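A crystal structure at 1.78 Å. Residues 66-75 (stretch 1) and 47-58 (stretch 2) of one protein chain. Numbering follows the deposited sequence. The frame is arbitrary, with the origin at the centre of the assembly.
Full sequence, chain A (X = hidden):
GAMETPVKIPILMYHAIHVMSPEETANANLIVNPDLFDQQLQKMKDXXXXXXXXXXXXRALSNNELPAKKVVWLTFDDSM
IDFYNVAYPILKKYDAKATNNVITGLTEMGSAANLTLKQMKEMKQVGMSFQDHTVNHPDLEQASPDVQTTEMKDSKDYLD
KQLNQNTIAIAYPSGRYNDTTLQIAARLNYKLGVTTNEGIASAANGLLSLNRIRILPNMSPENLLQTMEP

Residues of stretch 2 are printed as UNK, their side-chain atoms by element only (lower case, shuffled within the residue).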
ATOM      1  N   LEU A  66      -9.835 -16.400   5.899  1.00 32.57           N
ATOM      2  CA  LEU A  66      -8.721 -15.621   6.425  1.00 36.38           C
ATOM      3  C   LEU A  66      -7.695 -16.533   7.091  1.00 37.90           C
ATOM      4  O   LEU A  66      -8.050 -17.558   7.680  1.00 34.72           O
ATOM      5  CB  LEU A  66      -9.206 -14.582   7.441  1.00 32.33           C
ATOM      6  CG  LEU A  66     -10.219 -13.563   6.932  1.00 30.38           C
ATOM      7  CD1 LEU A  66     -10.639 -12.602   8.049  1.00 30.36           C
ATOM      8  CD2 LEU A  66      -9.691 -12.763   5.750  1.00 30.32           C
ATOM      9  N   PRO A  67      -6.400 -16.205   7.003  1.00 38.04           N
ATOM     10  CA  PRO A  67      -5.389 -17.042   7.665  1.00 37.17           C
ATOM     11  C   PRO A  67      -5.349 -16.889   9.177  1.00 37.34           C
ATOM     12  O   PRO A  67      -4.641 -17.658   9.842  1.00 38.43           O
ATOM     13  CB  PRO A  67      -4.072 -16.570   7.025  1.00 40.29           C
ATOM     14  CG  PRO A  67      -4.330 -15.146   6.649  1.00 39.79           C
ATOM     15  CD  PRO A  67      -5.794 -15.092   6.243  1.00 37.36           C
ATOM     16  N   ALA A  68      -6.088 -15.936   9.736  1.00 36.17           N
ATOM     17  CA  ALA A  68      -6.148 -15.730  11.176  1.00 37.82           C
ATOM     18  C   ALA A  68      -7.455 -15.017  11.488  1.00 39.68           C
ATOM     19  O   ALA A  68      -8.150 -14.540  10.588  1.00 38.91           O
ATOM     20  CB  ALA A  68      -4.947 -14.923  11.679  1.00 41.25           C
ATOM     21  N   LYS A  69      -7.788 -14.948  12.778  1.00 37.49           N
ATOM     22  CA  LYS A  69      -8.991 -14.225  13.173  1.00 39.21           C
ATOM     23  C   LYS A  69      -8.851 -12.735  12.884  1.00 36.82           C
ATOM     24  O   LYS A  69      -9.796 -12.101  12.399  1.00 41.04           O
ATOM     25  CB  LYS A  69      -9.297 -14.465  14.652  1.00 44.49           C
ATOM     26  CG  LYS A  69      -9.854 -15.852  14.952  1.00 55.92           C
ATOM     27  CD  LYS A  69     -10.074 -16.047  16.446  1.00 65.72           C
ATOM     28  CE  LYS A  69     -10.450 -17.486  16.779  1.00 68.95           C
ATOM     29  NZ  LYS A  69     -10.566 -17.696  18.251  1.00 73.45           N
ATOM     30  N   LYS A  70      -7.681 -12.159  13.155  1.00 31.55           N
ATOM     31  CA  LYS A  70      -7.432 -10.744  12.904  1.00 30.60           C
ATOM     32  C   LYS A  70      -6.323 -10.603  11.872  1.00 31.51           C
ATOM     33  O   LYS A  70      -5.217 -11.119  12.064  1.00 30.83           O
ATOM     34  CB  LYS A  70      -7.074 -10.018  14.199  1.00 34.67           C
ATOM     35  CG  LYS A  70      -8.079 -10.276  15.304  1.00 38.45           C
ATOM     36  CD  LYS A  70      -7.938  -9.279  16.428  1.00 46.94           C
ATOM     37  CE  LYS A  70      -8.726  -9.725  17.641  1.00 51.70           C
ATOM     38  NZ  LYS A  70      -8.084  -9.232  18.887  1.00 53.22           N
ATOM     39  N   VAL A  71      -6.627  -9.914  10.772  1.00 32.38           N
ATOM     40  CA  VAL A  71      -5.684  -9.729   9.679  1.00 30.40           C
ATOM     41  C   VAL A  71      -5.718  -8.268   9.251  1.00 29.73           C
ATOM     42  O   VAL A  71      -6.708  -7.558   9.435  1.00 28.38           O
ATOM     43  CB  VAL A  71      -5.988 -10.635   8.462  1.00 30.82           C
ATOM     44  CG1 VAL A  71      -6.072 -12.091   8.878  1.00 33.99           C
ATOM     45  CG2 VAL A  71      -7.266 -10.179   7.769  1.00 32.29           C
ATOM     46  N   VAL A  72      -4.614  -7.830   8.651  1.00 29.09           N
ATOM     47  CA  VAL A  72      -4.503  -6.465   8.158  1.00 27.32           C
ATOM     48  C   VAL A  72      -3.498  -6.448   7.018  1.00 24.77           C
ATOM     49  O   VAL A  72      -2.523  -7.202   7.013  1.00 30.18           O
ATOM     50  CB  VAL A  72      -4.087  -5.484   9.278  1.00 28.23           C
ATOM     51  CG1 VAL A  72      -2.742  -5.890   9.869  1.00 28.16           C
ATOM     52  CG2 VAL A  72      -4.045  -4.070   8.732  1.00 28.43           C
ATOM     53  N   TRP A  73      -3.749  -5.578   6.041  1.00 24.23           N
ATOM     54  CA  TRP A  73      -2.821  -5.319   4.947  1.00 26.83           C
ATOM     55  C   TRP A  73      -2.322  -3.889   5.108  1.00 24.52           C
ATOM     56  O   TRP A  73      -3.076  -2.935   4.895  1.00 25.12           O
ATOM     57  CB  TRP A  73      -3.495  -5.524   3.593  1.00 29.35           C
ATOM     58  CG  TRP A  73      -2.556  -5.426   2.428  1.00 26.16           C
ATOM     59  CD1 TRP A  73      -1.186  -5.456   2.463  1.00 27.94           C
ATOM     60  CD2 TRP A  73      -2.918  -5.267   1.054  1.00 28.18           C
ATOM     61  NE1 TRP A  73      -0.680  -5.337   1.191  1.00 28.80           N
ATOM     62  CE2 TRP A  73      -1.722  -5.218   0.309  1.00 23.63           C
ATOM     63  CE3 TRP A  73      -4.139  -5.165   0.378  1.00 25.81           C
ATOM     64  CZ2 TRP A  73      -1.714  -5.070  -1.077  1.00 25.78           C
ATOM     65  CZ3 TRP A  73      -4.125  -5.019  -0.994  1.00 26.79           C
ATOM     66  CH2 TRP A  73      -2.922  -4.974  -1.705  1.00 25.16           C
ATOM     67  N   LEU A  74      -1.057  -3.745   5.500  1.00 28.01           N
ATOM     68  CA  LEU A  74      -0.436  -2.438   5.660  1.00 23.59           C
ATOM     69  C   LEU A  74       0.112  -1.990   4.311  1.00 23.63           C
ATOM     70  O   LEU A  74       0.986  -2.659   3.745  1.00 27.44           O
ATOM     71  CB  LEU A  74       0.696  -2.487   6.686  1.00 30.74           C
ATOM     72  CG  LEU A  74       0.436  -3.033   8.088  1.00 27.88           C
ATOM     73  CD1 LEU A  74       1.727  -2.945   8.906  1.00 26.93           C
ATOM     74  CD2 LEU A  74      -0.691  -2.288   8.747  1.00 30.73           C
ATOM     75  N   THR A  75      -0.391  -0.864   3.801  1.00 25.65           N
ATOM     76  CA  THR A  75       0.050  -0.339   2.516  1.00 27.24           C
ATOM     77  C   THR A  75       0.560   1.090   2.649  1.00 29.07           C
ATOM     78  O   THR A  75       0.016   1.891   3.417  1.00 26.93           O
ATOM     79  CB  THR A  75      -1.073  -0.378   1.457  1.00 27.74           C
ATOM     80  OG1 THR A  75      -2.087   0.591   1.757  1.00 28.14           O
ATOM     81  CG2 THR A  75      -1.702  -1.766   1.388  1.00 26.70           C
ATOM     82  N   UNK A  47      -2.968  -7.273  19.963  1.00 33.51           N
ATOM     83  CA  UNK A  47      -4.290  -7.787  19.630  1.00 33.26           C
ATOM     84  C   UNK A  47      -4.233  -9.014  18.731  1.00 31.68           C
ATOM     85  O   UNK A  47      -5.290  -9.517  18.332  1.00 36.46           O
ATOM     86  o   UNK A  47      -7.742  -6.625  20.195  1.00 43.22           O
ATOM     87  c   UNK A  47      -5.115  -6.686  18.962  1.00 35.30           C
ATOM     88  c   UNK A  47      -6.766  -6.114  20.780  1.00 42.21           C
ATOM     89  o   UNK A  47      -6.697  -6.002  22.023  1.00 40.60           O
ATOM     90  c   UNK A  47      -5.606  -5.622  19.934  1.00 39.32           C
ATOM     91  N   UNK A  48      -3.040  -9.501  18.405  1.00 31.57           N
ATOM     92  CA  UNK A  48      -2.906 -10.721  17.641  1.00 32.17           C
ATOM     93  C   UNK A  48      -3.098 -10.583  16.152  1.00 30.66           C
ATOM     94  O   UNK A  48      -3.445 -11.571  15.499  1.00 33.71           O
ATOM     95  N   UNK A  49      -2.872  -9.399  15.587  1.00 27.60           N
ATOM     96  CA  UNK A  49      -3.071  -9.213  14.159  1.00 31.22           C
ATOM     97  C   UNK A  49      -2.008  -9.953  13.355  1.00 34.41           C
ATOM     98  O   UNK A  49      -0.830  -9.985  13.723  1.00 32.01           O
ATOM     99  c   UNK A  49      -4.441  -7.109  13.787  1.00 31.19           C
ATOM    100  c   UNK A  49      -6.999  -6.000  13.793  1.00 36.83           C
ATOM    101  c   UNK A  49      -6.484  -6.524  12.623  1.00 32.77           C
ATOM    102  c   UNK A  49      -6.250  -6.025  14.955  1.00 32.23           C
ATOM    103  c   UNK A  49      -5.211  -7.079  12.625  1.00 32.95           C
ATOM    104  c   UNK A  49      -4.987  -6.578  14.944  1.00 33.01           C
ATOM    105  c   UNK A  49      -3.060  -7.725  13.797  1.00 29.44           C
ATOM    106  o   UNK A  49      -8.261  -5.448  13.813  1.00 34.33           O
ATOM    107  N   UNK A  50      -2.454 -10.568  12.262  1.00 30.45           N
ATOM    108  CA  UNK A  50      -1.610 -11.193  11.249  1.00 31.07           C
ATOM    109  C   UNK A  50      -1.432 -10.202  10.106  1.00 30.08           C
ATOM    110  O   UNK A  50      -2.417  -9.685   9.570  1.00 28.47           O
ATOM    111  c   UNK A  50      -0.946 -14.521  10.097  1.00 48.92           C
ATOM    112  c   UNK A  50      -2.281 -12.489  10.773  1.00 35.74           C
ATOM    113  c   UNK A  50      -1.534 -13.312   9.747  1.00 42.90           C
ATOM    114  c   UNK A  50      -0.274 -15.289   9.163  1.00 48.98           C
ATOM    115  c   UNK A  50      -0.778 -13.667   7.478  1.00 42.75           C
ATOM    116  o   UNK A  50       0.479 -15.629   6.931  1.00 44.56           O
ATOM    117  c   UNK A  50      -0.192 -14.859   7.855  1.00 46.91           C
ATOM    118  c   UNK A  50      -1.455 -12.907   8.421  1.00 43.85           C
ATOM    119  N   UNK A  51      -0.181  -9.925   9.747  1.00 28.91           N
ATOM    120  CA  UNK A  51       0.136  -8.917   8.741  1.00 28.19           C
ATOM    121  C   UNK A  51       0.275  -9.578   7.374  1.00 31.20           C
ATOM    122  O   UNK A  51       1.157 -10.417   7.168  1.00 32.70           O
ATOM    123  c   UNK A  51       1.724  -7.348  12.808  1.00 29.00           C
ATOM    124  c   UNK A  51       0.734  -6.201  10.504  1.00 29.60           C
ATOM    125  c   UNK A  51       1.420  -8.177   9.124  1.00 29.49           C
ATOM    126  c   UNK A  51       0.626  -5.534  11.704  1.00 27.59           C
ATOM    127  c   UNK A  51       1.127  -6.108  12.860  1.00 28.27           C
ATOM    128  c   UNK A  51       1.821  -8.017  11.601  1.00 31.03           C
ATOM    129  c   UNK A  51       1.322  -7.452  10.437  1.00 26.45           C
ATOM    130  N   UNK A  52      -0.582  -9.184   6.440  1.00 32.75           N
ATOM    131  CA  UNK A  52      -0.705  -9.886   5.174  1.00 28.01           C
ATOM    132  C   UNK A  52       0.214  -9.321   4.098  1.00 30.59           C
ATOM    133  O   UNK A  52       0.518  -8.127   4.071  1.00 30.75           O
ATOM    134  c   UNK A  52      -3.243 -10.264   5.640  1.00 33.86           C
ATOM    135  c   UNK A  52      -4.581  -9.684   5.199  1.00 31.49           C
ATOM    136  c   UNK A  52      -2.148  -9.813   4.676  1.00 31.60           C
ATOM    137  c   UNK A  52      -3.287 -11.777   5.702  1.00 37.44           C
ATOM    138  N   UNK A  53       0.645 -10.212   3.190  1.00 29.41           N
ATOM    139  CA  UNK A  53       1.246  -9.844   1.918  1.00 29.62           C
ATOM    140  C   UNK A  53       0.165  -9.695   0.853  1.00 32.22           C
ATOM    141  O   UNK A  53      -0.961 -10.179   1.027  1.00 32.73           O
ATOM    142  c   UNK A  53       2.239 -10.914   1.478  1.00 32.33           C
ATOM    143  o   UNK A  53       1.543 -12.069   1.037  1.00 35.00           O
ATOM    144  N   UNK A  54       0.476  -9.046  -0.277  1.00 30.39           N
ATOM    145  CA  UNK A  54      -0.522  -8.969  -1.365  1.00 24.44           C
ATOM    146  C   UNK A  54      -1.046 -10.335  -1.794  1.00 27.55           C
ATOM    147  O   UNK A  54      -2.257 -10.501  -1.995  1.00 29.02           O
ATOM    148  c   UNK A  54       1.718  -8.314  -0.601  1.00 29.05           C
ATOM    149  c   UNK A  54       1.329  -7.476  -1.801  1.00 27.96           C
ATOM    150  c   UNK A  54       0.246  -8.269  -2.499  1.00 26.80           C
ATOM    151  N   UNK A  55      -0.156 -11.317  -1.943  1.00 32.27           N
ATOM    152  CA  UNK A  55      -0.569 -12.657  -2.343  1.00 32.38           C
ATOM    153  C   UNK A  55      -1.588 -13.241  -1.369  1.00 34.90           C
ATOM    154  O   UNK A  55      -2.529 -13.932  -1.782  1.00 29.51           O
ATOM    155  c   UNK A  55       2.511 -12.102  -3.498  1.00 42.84           C
ATOM    156  o   UNK A  55       3.087 -11.681  -4.523  1.00 41.34           O
ATOM    157  c   UNK A  55       0.662 -13.558  -2.444  1.00 35.37           C
ATOM    158  o   UNK A  55       2.685 -11.582  -2.376  1.00 36.22           O
ATOM    159  c   UNK A  55       1.575 -13.299  -3.650  1.00 40.46           C
ATOM    160  N   UNK A  56      -1.420 -12.976  -0.072  1.00 29.38           N
ATOM    161  CA  UNK A  56      -2.335 -13.521   0.922  1.00 30.94           C
ATOM    162  C   UNK A  56      -3.686 -12.819   0.869  1.00 29.98           C
ATOM    163  O   UNK A  56      -4.731 -13.459   1.041  1.00 34.16           O
ATOM    164  c   UNK A  56      -1.707 -13.405   2.308  1.00 28.36           C
ATOM    165  c   UNK A  56       0.179 -14.142   3.837  1.00 33.13           C
ATOM    166  o   UNK A  56       0.372 -12.969   4.219  1.00 33.55           O
ATOM    167  o   UNK A  56       0.556 -15.138   4.484  1.00 34.68           O
ATOM    168  c   UNK A  56      -0.543 -14.368   2.518  1.00 31.28           C
ATOM    169  N   UNK A  57      -3.688 -11.510   0.619  1.00 31.63           N
ATOM    170  CA  UNK A  57      -4.949 -10.792   0.458  1.00 26.73           C
ATOM    171  C   UNK A  57      -5.743 -11.380  -0.703  1.00 29.40           C
ATOM    172  O   UNK A  57      -6.951 -11.630  -0.591  1.00 29.51           O
ATOM    173  c   UNK A  57      -5.975  -8.578  -0.111  1.00 27.37           C
ATOM    174  c   UNK A  57      -4.689  -9.289   0.257  1.00 29.17           C
ATOM    175  c   UNK A  57      -4.063  -8.688   1.511  1.00 25.98           C
ATOM    176  N   UNK A  58      -5.076 -11.601  -1.836  1.00 28.48           N
ATOM    177  CA  UNK A  58      -5.760 -12.158  -3.001  1.00 31.42           C
ATOM    178  C   UNK A  58      -6.324 -13.539  -2.696  1.00 29.49           C
ATOM    179  O   UNK A  58      -7.485 -13.832  -3.006  1.00 26.63           O
ATOM    180  c   UNK A  58      -7.050 -12.644  -7.242  1.00 39.20           C
ATOM    181  c   UNK A  58      -6.458 -12.125  -6.099  1.00 35.00           C
ATOM    182  c   UNK A  58      -5.027 -14.026  -5.961  1.00 38.71           C
ATOM    183  c   UNK A  58      -5.444 -12.807  -5.439  1.00 33.65           C
ATOM    184  o   UNK A  58      -7.209 -14.363  -8.883  1.00 42.37           O
ATOM    185  c   UNK A  58      -4.807 -12.232  -4.191  1.00 30.89           C
ATOM    186  c   UNK A  58      -5.614 -14.552  -7.111  1.00 41.37           C
ATOM    187  c   UNK A  58      -6.622 -13.853  -7.744  1.00 42.38           C
TER
HETATM  188  O   HOH W   1      -5.508 -13.288  14.947  1.00 37.78           O
HETATM  189  O   HOH W   2       0.667  -6.017   5.832  1.00 23.89           O

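Position 47 has five side-chain atoms, three carbons in a chain with two oxygens on the third. A carboxylate at the end of two methylene-type carbons identifies Glu-47. Lys-70 NZ lies 2.9 Å from Glu-47 OE1, a salt bridge, and donates a second hydrogen bond to Glu-47 O, also at 2.9 Å.

Position 48 has no side-chain atoms, so it is Gly-48. Its phi of 80° favours glycine, and it ends the preceding helix in a Schellman motif. Water 1 donates to Gly-48 O (2.7 Å) and accepts from Lys-70 N (3.0 Å), joining the two backbones where they do not bond directly.

Position 49 carries one carbon, then a six-carbon ring bearing one oxygen: Tyr-49. Lys-70 CB sits 3.7 Å from the ring centroid and 7° off its normal, a CH-pi contact over the face. Val-71 O approaches the ring edge, 3.4 Å from Tyr-49 CE2.

Position 50 has the same composition, a carbon and a six-carbon ring with one oxygen, and is Tyr-50. Pro-67 CG lies over its face, 4.2 Å from the centroid, while Ala-68 CB packs 3.7 Å from Tyr-50 CB. The hydroxyl is held by its own stretch.

Position 51 has seven carbons, one leading to a six-membered ring without oxygen, which gives Phe-51. Val-72 CG1 approaches Phe-51 CD1 at 3.5 Å, and Leu-74 CD1 reaches the same atom at 3.8 Å.

Position 52 shows four carbons forked at the second, hence Leu-52. The side chain packs against both Val-71, with Leu-52 CD1 3.7 Å from Val-71 CB, and Pro-67, with Leu-52 CD2 3.7 Å from Pro-67 CG.

Position 53 has one carbon and one oxygen: Ser-53. Its CA-to-CB bond points away from stretch 1, and it occupies the N-cap position.

Position 54 has three carbons closing a ring onto the backbone nitrogen: Pro-54. Its CG is 3.9 Å from Trp-73 CZ2.

Position 55 again has three carbons, the third with two oxygens. This is Glu-55, out of reach of stretch 1.

Position 56 repeats that pattern and is Glu-56. Its N donates to Ser-53 OG (3.3 Å), the capping bond; Ser-53 N donates to Glu-56 OE1 (3.0 Å), and Tyr-50 OH to Glu-56 OE2 in a very short 2.5 Å bond.

Position 57 has one carbon carrying two others, so it is Val-57. Its CB lies over one face of the Trp-73 indole, with CG2 3.6 Å from Trp-73 CD2.

Position 58 has a carbon and a six-carbon ring with one oxygen: Tyr-58, beyond contact.

The contact works through parallel strand pairing. Tyr-50 N to Lys-70 O (2.8 Å), Val-72 N to Tyr-50 O (3.0 Å) and Leu-52 N to Val-72 O (2.8 Å) fix the register, and water 2 extends it between Leu-52 O and Leu-74 N. Apolar packing flanks this ladder: Val-71 and Tyr-50 share one sheet face, Val-72 and Phe-51 the other.

Stretch 2, residues 47-58: EGYYFLSPEEVY
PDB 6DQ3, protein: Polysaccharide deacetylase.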